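Side-chain contacts in thiosulfate reductase (Thermus thermophilus, PDB 2VPZ), which is probably a molybdenum oxidoreductase that reduces thiosulfate or polysulfide, using molybdopterin guanine dinucleotide cofactors and a [4Fe-4S] cluster: residues A[162-167]-A[418-423]; A[260-265]-A[298-303]; A[440-445]-A[454-459]. All coordinates share one frame; numbering follows the deposited sequence.

Interaction 1: A[162-167]-A[418-423]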
loop_
_atom_site.group_PDB
_atom_site.type_symbol
_atom_site.label_atom_id
_atom_site.label_comp_id
_atom_site.label_asym_id
_atom_site.label_seq_id
_atom_site.Cartn_x
_atom_site.Cartn_y
_atom_site.Cartn_z
ATOM N N SER A 162 10.949 37.862 -52.953
ATOM C CA SER A 162 9.645 38.048 -52.285
ATOM C C SER A 162 9.833 38.082 -50.755
ATOM O O SER A 162 10.447 37.163 -50.193
ATOM C CB SER A 162 8.628 36.922 -52.650
ATOM O OG SER A 162 7.356 37.129 -52.039
ATOM N N PRO A 163 9.361 39.163 -50.068
ATOM C CA PRO A 163 9.480 39.276 -48.609
ATOM C C PRO A 163 8.329 38.527 -47.867
ATOM O O PRO A 163 8.318 38.415 -46.631
ATOM C CB PRO A 163 9.453 40.783 -48.350
ATOM C CG PRO A 163 8.591 41.327 -49.467
ATOM C CD PRO A 163 8.831 40.395 -50.663
ATOM N N ASN A 164 7.365 38.029 -48.644
ATOM C CA ASN A 164 6.177 37.332 -48.154
ATOM C C ASN A 164 6.386 35.817 -47.922
ATOM O O ASN A 164 5.735 34.947 -48.528
ATOM C CB ASN A 164 4.979 37.630 -49.088
ATOM C CG ASN A 164 4.701 39.138 -49.237
ATOM O OD1 ASN A 164 4.450 39.843 -48.244
ATOM N ND2 ASN A 164 4.758 39.647 -50.476
ATOM N N ALA A 165 7.343 35.540 -47.035
ATOM C CA ALA A 165 7.722 34.199 -46.611
ATOM C C ALA A 165 7.416 34.079 -45.102
ATOM O O ALA A 165 7.777 34.962 -44.315
ATOM C CB ALA A 165 9.236 33.939 -46.905
ATOM N N ALA A 166 6.737 33.003 -44.715
ATOM C CA ALA A 166 6.324 32.783 -43.331
ATOM C C ALA A 166 6.142 31.326 -42.860
ATOM O O ALA A 166 5.982 30.400 -43.664
ATOM C CB ALA A 166 4.986 33.566 -43.087
ATOM N N LYS A 167 6.203 31.134 -41.541
ATOM C CA LYS A 167 5.984 29.842 -40.908
ATOM C C LYS A 167 5.069 30.031 -39.703
ATOM O O LYS A 167 5.162 31.068 -39.008
ATOM C CB LYS A 167 7.295 29.150 -40.452
ATOM C CG LYS A 167 8.582 29.951 -40.589
ATOM C CD LYS A 167 9.823 29.055 -40.495
ATOM C CE LYS A 167 10.982 29.598 -41.345
ATOM N NZ LYS A 167 12.195 28.711 -41.335
ATOM N N GLN A 418 -0.731 34.475 -40.916
ATOM C CA GLN A 418 -2.151 34.723 -40.861
ATOM C C GLN A 418 -2.590 36.112 -41.383
ATOM O O GLN A 418 -3.753 36.297 -41.741
ATOM C CB GLN A 418 -2.591 34.439 -39.423
ATOM C CG GLN A 418 -1.570 34.906 -38.350
ATOM C CD GLN A 418 -2.078 36.127 -37.645
ATOM O OE1 GLN A 418 -3.260 36.448 -37.787
ATOM N NE2 GLN A 418 -1.237 36.806 -36.873
ATOM N N GLU A 419 -1.674 37.083 -41.487
ATOM C CA GLU A 419 -2.002 38.435 -41.975
ATOM C C GLU A 419 -1.814 38.633 -43.519
ATOM O O GLU A 419 -2.492 39.478 -44.121
ATOM C CB GLU A 419 -1.252 39.508 -41.165
ATOM C CG GLU A 419 -1.563 39.512 -39.634
ATOM C CD GLU A 419 -3.058 39.718 -39.318
ATOM O OE1 GLU A 419 -3.664 40.611 -39.950
ATOM O OE2 GLU A 419 -3.598 39.002 -38.437
ATOM N N LEU A 420 -0.937 37.843 -44.152
ATOM C CA LEU A 420 -0.677 37.894 -45.613
ATOM C C LEU A 420 -1.724 37.142 -46.449
ATOM O O LEU A 420 -1.526 36.951 -47.661
ATOM C CB LEU A 420 0.687 37.266 -45.999
ATOM C CG LEU A 420 1.905 37.495 -45.112
ATOM C CD1 LEU A 420 2.898 36.346 -45.288
ATOM C CD2 LEU A 420 2.556 38.856 -45.410
ATOM N N ILE A 421 -2.798 36.688 -45.809
ATOM C CA ILE A 421 -3.876 35.922 -46.483
ATOM C C ILE A 421 -4.981 36.815 -47.011
ATOM O O ILE A 421 -5.742 36.443 -47.899
ATOM C CB ILE A 421 -4.631 34.903 -45.558
ATOM C CG1 ILE A 421 -3.677 33.928 -44.900
ATOM C CG2 ILE A 421 -5.714 34.151 -46.395
ATOM C CD1 ILE A 421 -4.025 32.444 -45.121
ATOM N N GLU A 422 -5.100 37.971 -46.380
ATOM C CA GLU A 422 -6.107 38.971 -46.692
ATOM C C GLU A 422 -5.737 39.579 -48.069
ATOM O O GLU A 422 -6.627 39.723 -48.948
ATOM C CB GLU A 422 -6.157 40.015 -45.573
ATOM C CG GLU A 422 -7.270 41.050 -45.613
ATOM C CD GLU A 422 -6.956 42.260 -44.726
ATOM O OE1 GLU A 422 -5.749 42.531 -44.518
ATOM O OE2 GLU A 422 -7.904 42.944 -44.254
ATOM N N PRO A 423 -4.452 39.963 -48.285
ATOM C CA PRO A 423 -3.967 40.524 -49.546
ATOM C C PRO A 423 -4.372 39.701 -50.814
ATOM O O PRO A 423 -4.445 40.247 -51.923
ATOM C CB PRO A 423 -2.447 40.549 -49.355
ATOM C CG PRO A 423 -2.270 40.835 -47.874
ATOM C CD PRO A 423 -3.508 40.228 -47.185
#
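Leu-420 reaches across to Asn-164 and Ala-166 with a single forked side chain, and tracing it outward accounts for the whole contact. Its CB is directed at segment 162-167 but is still 5.1 Å from Asn-164 OD1. One bond further on, CG has closed only part of that gap, to 4.7 Å from the same Asn-164 OD1. The first torsion (chi1 -39°) swings CG beside the backbone N and opposite the carbonyl carbon, and from there the two methyls part company. CD1 lies 4.1 Å from Ala-166 CB, an apolar touch with a side chain that has no further atoms to offer. CD2 goes to the amide instead, stopping 3.5 Å from Asn-164 OD1. Ala-166 belongs to strand 165-166, an outermost strand of a five-stranded parallel sheet within an alpha/beta fold. Backbone bonds from Asn-164 and Ala-166 to Phe-142 hold this edge to strand 141-144, and Leu-420, carried on a type I beta turn from Glu-419 to Glu-422, packs on it from a loop some 250 residues further along the chain. The amide that CD2 meets is buried yet provided for, since OD1 accepts from Ala-405 N while ND2 bonds to Tyr-430 OH. These partners probably fix the rotation of the amide, so the methyl meets a surface already set in place. Asn-164 itself sits at the centre of an inverse gamma turn, closed by a weak bond of 3.1 Å from Ala-165 N to Pro-163 O.

Interaction 2: A[260-265]-A[298-303]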
loop_
_atom_site.group_PDB
_atom_site.type_symbol
_atom_site.label_atom_id
_atom_site.label_comp_id
_atom_site.label_asym_id
_atom_site.label_seq_id
_atom_site.Cartn_x
_atom_site.Cartn_y
_atom_site.Cartn_z
ATOM N N LEU A 260 -1.495 37.763 -11.921
ATOM C CA LEU A 260 -0.802 36.877 -10.976
ATOM C C LEU A 260 0.731 37.186 -11.119
ATOM O O LEU A 260 1.463 37.273 -10.117
ATOM C CB LEU A 260 -1.167 35.391 -11.244
ATOM C CG LEU A 260 -0.810 34.175 -10.363
ATOM C CD1 LEU A 260 0.298 33.340 -11.023
ATOM C CD2 LEU A 260 -0.405 34.621 -8.943
ATOM N N LEU A 261 1.221 37.390 -12.337
ATOM C CA LEU A 261 2.637 37.741 -12.526
ATOM C C LEU A 261 2.948 39.158 -11.936
ATOM O O LEU A 261 3.927 39.311 -11.215
ATOM C CB LEU A 261 3.061 37.618 -14.007
ATOM C CG LEU A 261 3.178 36.157 -14.503
ATOM C CD1 LEU A 261 3.040 36.077 -16.037
ATOM C CD2 LEU A 261 4.505 35.537 -14.025
ATOM N N LEU A 262 2.117 40.166 -12.211
ATOM C CA LEU A 262 2.319 41.525 -11.648
ATOM C C LEU A 262 2.323 41.546 -10.090
ATOM O O LEU A 262 3.133 42.254 -9.476
ATOM C CB LEU A 262 1.261 42.533 -12.168
ATOM C CG LEU A 262 1.264 42.864 -13.670
ATOM C CD1 LEU A 262 0.054 43.728 -14.026
ATOM C CD2 LEU A 262 2.571 43.571 -14.068
ATOM N N ALA A 263 1.426 40.776 -9.467
ATOM C CA ALA A 263 1.325 40.680 -7.996
ATOM C C ALA A 263 2.516 39.922 -7.360
ATOM O O ALA A 263 2.811 40.092 -6.174
ATOM C CB ALA A 263 -0.032 40.035 -7.553
ATOM N N TRP A 264 3.183 39.072 -8.131
ATOM C CA TRP A 264 4.373 38.382 -7.642
ATOM C C TRP A 264 5.547 39.378 -7.768
ATOM O O TRP A 264 6.432 39.419 -6.907
ATOM C CB TRP A 264 4.677 37.093 -8.422
ATOM C CG TRP A 264 3.886 35.865 -7.994
ATOM C CD1 TRP A 264 3.180 35.691 -6.826
ATOM C CD2 TRP A 264 3.732 34.640 -8.732
ATOM N NE1 TRP A 264 2.599 34.443 -6.807
ATOM C CE2 TRP A 264 2.921 33.778 -7.957
ATOM C CE3 TRP A 264 4.204 34.190 -9.974
ATOM C CZ2 TRP A 264 2.566 32.477 -8.390
ATOM C CZ3 TRP A 264 3.859 32.901 -10.413
ATOM C CH2 TRP A 264 3.044 32.061 -9.616
ATOM N N ILE A 265 5.560 40.163 -8.844
ATOM C CA ILE A 265 6.596 41.191 -9.082
ATOM C C ILE A 265 6.499 42.153 -7.870
ATOM O O ILE A 265 7.504 42.501 -7.244
ATOM C CB ILE A 265 6.366 41.991 -10.463
ATOM C CG1 ILE A 265 6.978 41.232 -11.658
ATOM C CG2 ILE A 265 6.961 43.411 -10.348
ATOM C CD1 ILE A 265 6.409 41.662 -13.046
ATOM N N PRO A 298 -1.452 41.283 -3.803
ATOM C CA PRO A 298 -2.075 39.955 -3.797
ATOM C C PRO A 298 -3.631 40.052 -3.594
ATOM O O PRO A 298 -4.358 39.138 -3.976
ATOM C CB PRO A 298 -1.401 39.256 -2.624
ATOM C CG PRO A 298 0.026 39.801 -2.646
ATOM C CD PRO A 298 -0.080 41.212 -3.265
ATOM N N GLU A 299 -4.142 41.126 -2.971
ATOM C CA GLU A 299 -5.607 41.258 -2.791
ATOM C C GLU A 299 -6.256 41.774 -4.106
ATOM O O GLU A 299 -7.377 41.381 -4.443
ATOM C CB GLU A 299 -6.012 42.137 -1.581
ATOM C CG GLU A 299 -4.917 42.481 -0.535
ATOM C CD GLU A 299 -4.455 41.300 0.342
ATOM O OE1 GLU A 299 -5.310 40.633 0.977
ATOM O OE2 GLU A 299 -3.231 41.069 0.404
ATOM N N TRP A 300 -5.566 42.641 -4.844
ATOM C CA TRP A 300 -6.067 43.112 -6.159
ATOM C C TRP A 300 -6.087 41.892 -7.150
ATOM O O TRP A 300 -7.048 41.724 -7.915
ATOM C CB TRP A 300 -5.158 44.230 -6.721
ATOM C CG TRP A 300 -5.328 44.503 -8.231
ATOM C CD1 TRP A 300 -6.264 45.304 -8.828
ATOM C CD2 TRP A 300 -4.533 43.952 -9.308
ATOM N NE1 TRP A 300 -6.096 45.287 -10.197
ATOM C CE2 TRP A 300 -5.040 44.475 -10.519
ATOM C CE3 TRP A 300 -3.430 43.080 -9.359
ATOM C CZ2 TRP A 300 -4.493 44.137 -11.788
ATOM C CZ3 TRP A 300 -2.878 42.738 -10.624
ATOM C CH2 TRP A 300 -3.416 43.280 -11.815
ATOM N N ALA A 301 -5.041 41.053 -7.109
ATOM C CA ALA A 301 -4.882 39.844 -7.952
ATOM C C ALA A 301 -5.924 38.742 -7.705
ATOM O O ALA A 301 -6.526 38.219 -8.640
ATOM C CB ALA A 301 -3.443 39.241 -7.783
ATOM N N GLU A 302 -6.133 38.393 -6.445
ATOM C CA GLU A 302 -7.098 37.359 -6.035
ATOM C C GLU A 302 -8.547 37.559 -6.541
ATOM O O GLU A 302 -9.352 36.623 -6.663
ATOM C CB GLU A 302 -7.129 37.264 -4.496
ATOM C CG GLU A 302 -8.528 37.161 -3.886
ATOM C CD GLU A 302 -8.530 36.653 -2.448
ATOM O OE1 GLU A 302 -9.205 35.633 -2.201
ATOM O OE2 GLU A 302 -7.867 37.271 -1.584
ATOM N N LYS A 303 -8.844 38.813 -6.818
ATOM C CA LYS A 303 -10.132 39.318 -7.257
ATOM C C LYS A 303 -10.419 38.955 -8.732
ATOM O O LYS A 303 -11.553 38.611 -9.095
ATOM C CB LYS A 303 -10.090 40.825 -6.982
ATOM C CG LYS A 303 -11.333 41.659 -7.120
ATOM C CD LYS A 303 -10.923 43.150 -7.232
ATOM C CE LYS A 303 -11.929 43.985 -8.049
ATOM N NZ LYS A 303 -13.351 43.566 -7.801
#
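Ala-263 and Ala-301 face each other almost methyl to methyl, their CB atoms 3.5 Å apart, and the larger side chains of the two helices are arranged round this pair. Both CB atoms are directed at the opposite helix, so neither alanine needs more than its methyl to make the contact. On one flank, Ala-263 CB also comes within 4.4 Å of Pro-298 CD, where the proline ring stands at the start of its helix, one turn before Ala-301. Here the backbones are close as well: the CA atoms of Ala-263 and Pro-298 are 5.5 Å apart. On the other flank the approach is slanting. Trp-300 leaves its helix neither straight at the partner nor away from it, but CG is placed anti to the backbone N (chi1 163°) and the long indole then brings its six-membered ring across. CH2 ends 4.1 Å from Leu-262 CD1, the methyl lying oblique to the ring and the leucine crossing it at a slant. Phe-296 and His-304 also meet this indole, the latter edge-to-face, which should restrict how far it can turn. Trp-264 is set quite differently: its CB points away from helix 298-305, and the indole packs on Val-315 and Ala-316 of helix 309-320, while Leu-260 CD2 of its own helix lies 3.5 Å above one ring face, toward the rim. With only methyls between them at Ala-263 and Ala-301, the axes of segments 260-265 and 298-303 pass 8.9 Å apart, their N-to-C directions at 170°. The arrangement is that of a nearly antiparallel helix pair, joining helices 257-270 and 298-305 away from the metal and cofactor sites.

Interaction 3: A[440-445]-A[454-459]. With MGD (2-amino-5,6-dimercapto-7-methyl-3,7,8a,9-tetrahydro-8-oxa-1,3,9,10-tetraaza-anthracen-4-one guanosine dinucleotide), chain H.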
loop_
_atom_site.group_PDB
_atom_site.type_symbol
_atom_site.label_atom_id
_atom_site.label_comp_id
_atom_site.label_asym_id
_atom_site.label_seq_id
_atom_site.Cartn_x
_atom_site.Cartn_y
_atom_site.Cartn_z
ATOM N N ILE A 440 3.103 22.447 -44.727
ATOM C CA ILE A 440 2.466 23.319 -43.737
ATOM C C ILE A 440 0.945 23.118 -43.910
ATOM O O ILE A 440 0.422 23.173 -45.025
ATOM C CB ILE A 440 2.987 24.845 -43.946
ATOM C CG1 ILE A 440 2.523 25.757 -42.814
ATOM C CG2 ILE A 440 2.571 25.362 -45.325
ATOM C CD1 ILE A 440 1.114 26.333 -42.991
ATOM N N ASN A 441 0.244 22.827 -42.818
ATOM C CA ASN A 441 -1.190 22.511 -42.861
ATOM C C ASN A 441 -2.098 23.763 -42.973
ATOM O O ASN A 441 -2.551 24.304 -41.973
ATOM C CB ASN A 441 -1.550 21.649 -41.629
ATOM C CG ASN A 441 -2.585 20.560 -41.936
ATOM O OD1 ASN A 441 -2.430 19.393 -41.537
ATOM N ND2 ASN A 441 -3.647 20.944 -42.631
ATOM N N LEU A 442 -2.374 24.200 -44.202
ATOM C CA LEU A 442 -3.221 25.376 -44.425
ATOM C C LEU A 442 -4.569 25.362 -43.671
ATOM O O LEU A 442 -4.975 26.381 -43.094
ATOM C CB LEU A 442 -3.457 25.633 -45.934
ATOM C CG LEU A 442 -2.253 25.912 -46.847
ATOM C CD1 LEU A 442 -2.736 26.183 -48.301
ATOM C CD2 LEU A 442 -1.418 27.099 -46.302
ATOM N N PHE A 443 -5.267 24.226 -43.662
ATOM C CA PHE A 443 -6.573 24.117 -42.991
ATOM C C PHE A 443 -6.575 23.738 -41.482
ATOM O O PHE A 443 -7.635 23.733 -40.858
ATOM C CB PHE A 443 -7.510 23.157 -43.778
ATOM C CG PHE A 443 -7.746 23.540 -45.250
ATOM C CD1 PHE A 443 -8.218 22.583 -46.168
ATOM C CD2 PHE A 443 -7.487 24.837 -45.718
ATOM C CE1 PHE A 443 -8.425 22.907 -47.530
ATOM C CE2 PHE A 443 -7.690 25.187 -47.089
ATOM C CZ PHE A 443 -8.157 24.216 -47.991
ATOM N N HIS A 444 -5.429 23.412 -40.883
ATOM C CA HIS A 444 -5.399 23.071 -39.454
ATOM C C HIS A 444 -4.495 24.012 -38.612
ATOM O O HIS A 444 -4.696 24.161 -37.397
ATOM C CB HIS A 444 -4.998 21.571 -39.207
ATOM C CG HIS A 444 -6.015 20.545 -39.591
ATOM N ND1 HIS A 444 -6.787 19.885 -38.681
ATOM C CD2 HIS A 444 -6.390 20.081 -40.790
ATOM C CE1 HIS A 444 -7.610 19.069 -39.302
ATOM N NE2 HIS A 444 -7.388 19.171 -40.594
ATOM N N SER A 445 -3.518 24.656 -39.245
ATOM C CA SER A 445 -2.569 25.527 -38.543
ATOM C C SER A 445 -2.802 27.055 -38.617
ATOM O O SER A 445 -2.129 27.811 -37.906
ATOM C CB SER A 445 -1.135 25.206 -38.972
ATOM O OG SER A 445 -0.828 23.834 -38.909
ATOM N N GLU A 454 -11.345 30.999 -49.600
ATOM C CA GLU A 454 -11.715 32.117 -50.470
ATOM C C GLU A 454 -10.388 32.540 -51.166
ATOM O O GLU A 454 -10.324 32.711 -52.389
ATOM C CB GLU A 454 -12.220 33.290 -49.629
ATOM C CG GLU A 454 -13.645 33.760 -49.884
ATOM C CD GLU A 454 -13.841 35.268 -49.621
ATOM O OE1 GLU A 454 -13.718 36.065 -50.589
ATOM O OE2 GLU A 454 -14.093 35.640 -48.437
ATOM N N ALA A 455 -9.341 32.717 -50.357
ATOM C CA ALA A 455 -8.020 33.113 -50.842
ATOM C C ALA A 455 -7.407 32.111 -51.849
ATOM O O ALA A 455 -6.741 32.525 -52.791
ATOM C CB ALA A 455 -7.049 33.395 -49.656
ATOM N N LEU A 456 -7.602 30.809 -51.686
ATOM C CA LEU A 456 -7.059 29.883 -52.690
ATOM C C LEU A 456 -7.884 30.029 -53.994
ATOM O O LEU A 456 -7.352 29.876 -55.099
ATOM C CB LEU A 456 -7.043 28.399 -52.234
ATOM C CG LEU A 456 -6.414 28.054 -50.872
ATOM C CD1 LEU A 456 -6.513 26.535 -50.578
ATOM C CD2 LEU A 456 -4.950 28.533 -50.809
ATOM N N LYS A 457 -9.177 30.335 -53.876
ATOM C CA LYS A 457 -10.059 30.512 -55.028
ATOM C C LYS A 457 -9.514 31.597 -55.990
ATOM O O LYS A 457 -9.352 31.393 -57.192
ATOM C CB LYS A 457 -11.511 30.891 -54.598
ATOM C CG LYS A 457 -12.599 29.813 -54.868
ATOM C CD LYS A 457 -12.287 28.455 -54.195
ATOM C CE LYS A 457 -12.797 27.249 -55.027
ATOM N NZ LYS A 457 -14.072 26.638 -54.500
ATOM N N ASN A 458 -9.180 32.745 -55.415
ATOM C CA ASN A 458 -8.679 33.887 -56.145
ATOM C C ASN A 458 -7.242 33.860 -56.704
ATOM O O ASN A 458 -6.812 34.779 -57.397
ATOM C CB ASN A 458 -8.844 35.141 -55.281
ATOM C CG ASN A 458 -9.584 36.260 -55.980
ATOM O OD1 ASN A 458 -9.871 36.171 -57.180
ATOM N ND2 ASN A 458 -9.897 37.328 -55.237
ATOM N N LEU A 459 -6.486 32.810 -56.425
ATOM C CA LEU A 459 -5.094 32.734 -56.874
ATOM C C LEU A 459 -4.882 32.320 -58.335
ATOM O O LEU A 459 -5.695 31.591 -58.905
ATOM C CB LEU A 459 -4.259 31.814 -55.944
ATOM C CG LEU A 459 -3.931 32.157 -54.474
ATOM C CD1 LEU A 459 -3.451 30.903 -53.695
ATOM C CD2 LEU A 459 -2.876 33.284 -54.394
HETATM P PB MGD H . 1.133 19.740 -39.118
HETATM O O1B MGD H . -0.330 19.604 -38.828
HETATM O O2B MGD H . 2.071 18.649 -38.702
HETATM O O3B MGD H . 1.478 21.227 -38.592
HETATM O O3A MGD H . 1.947 23.579 -37.858
HETATM P PA MGD H . 2.311 22.549 -39.022
HETATM O O1A MGD H . 3.743 22.041 -39.054
HETATM O O2A MGD H . 1.685 23.101 -40.253
HETATM O "O5'" MGD H . 1.347 19.886 -40.663
HETATM C "C5'" MGD H . 2.482 19.324 -41.325
HETATM C "C4'" MGD H . 2.120 19.252 -42.808
HETATM O "O4'" MGD H . 3.381 18.920 -43.376
HETATM C "C3'" MGD H . 1.177 18.143 -43.198
HETATM O "O3'" MGD H . 0.577 18.559 -44.431
HETATM C "C2'" MGD H . 2.145 16.967 -43.405
HETATM O "O2'" MGD H . 1.511 16.043 -44.250
HETATM C "C1'" MGD H . 3.360 17.629 -44.059
HETATM N N9 MGD H . 4.710 16.955 -43.956
HETATM C C8 MGD H . 5.164 16.238 -42.926
HETATM N N7 MGD H . 6.430 15.792 -43.098
HETATM C C5 MGD H . 6.865 16.276 -44.282
HETATM C C6 MGD H . 8.154 16.253 -45.105
HETATM O O6 MGD H . 9.193 15.595 -44.744
HETATM N N1 MGD H . 8.121 16.952 -46.288
HETATM C C2 MGD H . 7.033 17.644 -46.747
HETATM N N2 MGD H . 7.021 18.330 -47.931
HETATM N N3 MGD H . 5.906 17.693 -46.023
HETATM C C4 MGD H . 5.716 17.047 -44.826
HETATM C C10 MGD H . 2.711 23.650 -36.615
HETATM C C11 MGD H . 2.278 24.882 -35.896
HETATM O O11 MGD H . 0.853 24.899 -35.977
HETATM C C12 MGD H . 2.734 25.056 -34.494
HETATM S S12 MGD H . 4.375 24.860 -34.041
HETATM C C13 MGD H . 1.909 25.450 -33.523
HETATM S S13 MGD H . 2.288 25.632 -31.915
HETATM C C14 MGD H . 0.540 25.832 -33.676
HETATM N N15 MGD H . -0.316 24.835 -32.970
HETATM C C16 MGD H . -1.657 24.972 -33.235
HETATM C C17 MGD H . -2.771 24.589 -32.363
HETATM O O17 MGD H . -2.553 24.023 -31.251
HETATM N N18 MGD H . -4.011 24.867 -32.770
HETATM C C19 MGD H . -4.289 25.474 -33.940
HETATM N N19 MGD H . -5.573 25.684 -34.361
HETATM N N20 MGD H . -3.305 25.870 -34.752
HETATM C C21 MGD H . -2.021 25.643 -34.497
HETATM N N22 MGD H . -1.081 25.999 -35.379
HETATM C C23 MGD H . 0.323 25.944 -35.154
#
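Leu-456 meets both Leu-442 and Phe-443, one methyl to each, and this is the tight part of the contact. CD1 lies 3.8 Å from Phe-443 CZ, approaching the ring obliquely, while CD2 stops 4.1 Å from Leu-442 CD1. Phe-443 is gripped further by Trp-475, which meets it edge-to-face, and by Lys-453 in a cation-pi contact. The looser side is the far side of segment 454-459, where Glu-454, Lys-457 and Asn-458 are solvent-exposed and do not touch segment 440-445. Helices 442-445 and 449-457 connect parallel strands 435-438 and 462-466 in a beta-alpha-beta crossover, and the turn leaving the first strand holds the diphosphate of the molybdopterin guanine dinucleotide. There Asn-441 N donates to O2A of the cofactor at 3.0 Å and 171°, nearly straight. Ser-445 OG, beside its backbone N at chi1 -50°, gives a hydrogen bond, also 3.0 Å long, to O3A, the ester oxygen between PA and C10 of the cofactor. Asn-441 adds its side chain, with CB 3.5 Å from O5' of the cofactor and OD1 near O1B. A glycine here would probably open a gap beside O5' and O1B, where CB and OD1 now lie. Asn-441 O accepts from both Ser-445 N and His-444 N, at the start of the weakly bonded helix about 442-445.

From the N terminus, the chain first lays down segment 162-167, on an edge strand of the five-stranded parallel sheet, whose partner arrives only 250 residues later. Within that long loop, interaction 2 closes a much smaller one of 32 residues and pairs two helices far from that sheet edge. Interaction 1 then shuts the outer loop at 418-423, so interaction 2 is nested inside it, their nearest atoms still about 21 Å apart. Interaction 3 follows in series, spanning eight residues between neighbouring strands of that sheet. It touches interaction 1 where Ile-421 CG2 packs 3.6 Å from Ala-455 CB, linking the sheet's edge to its cofactor-binding crossover.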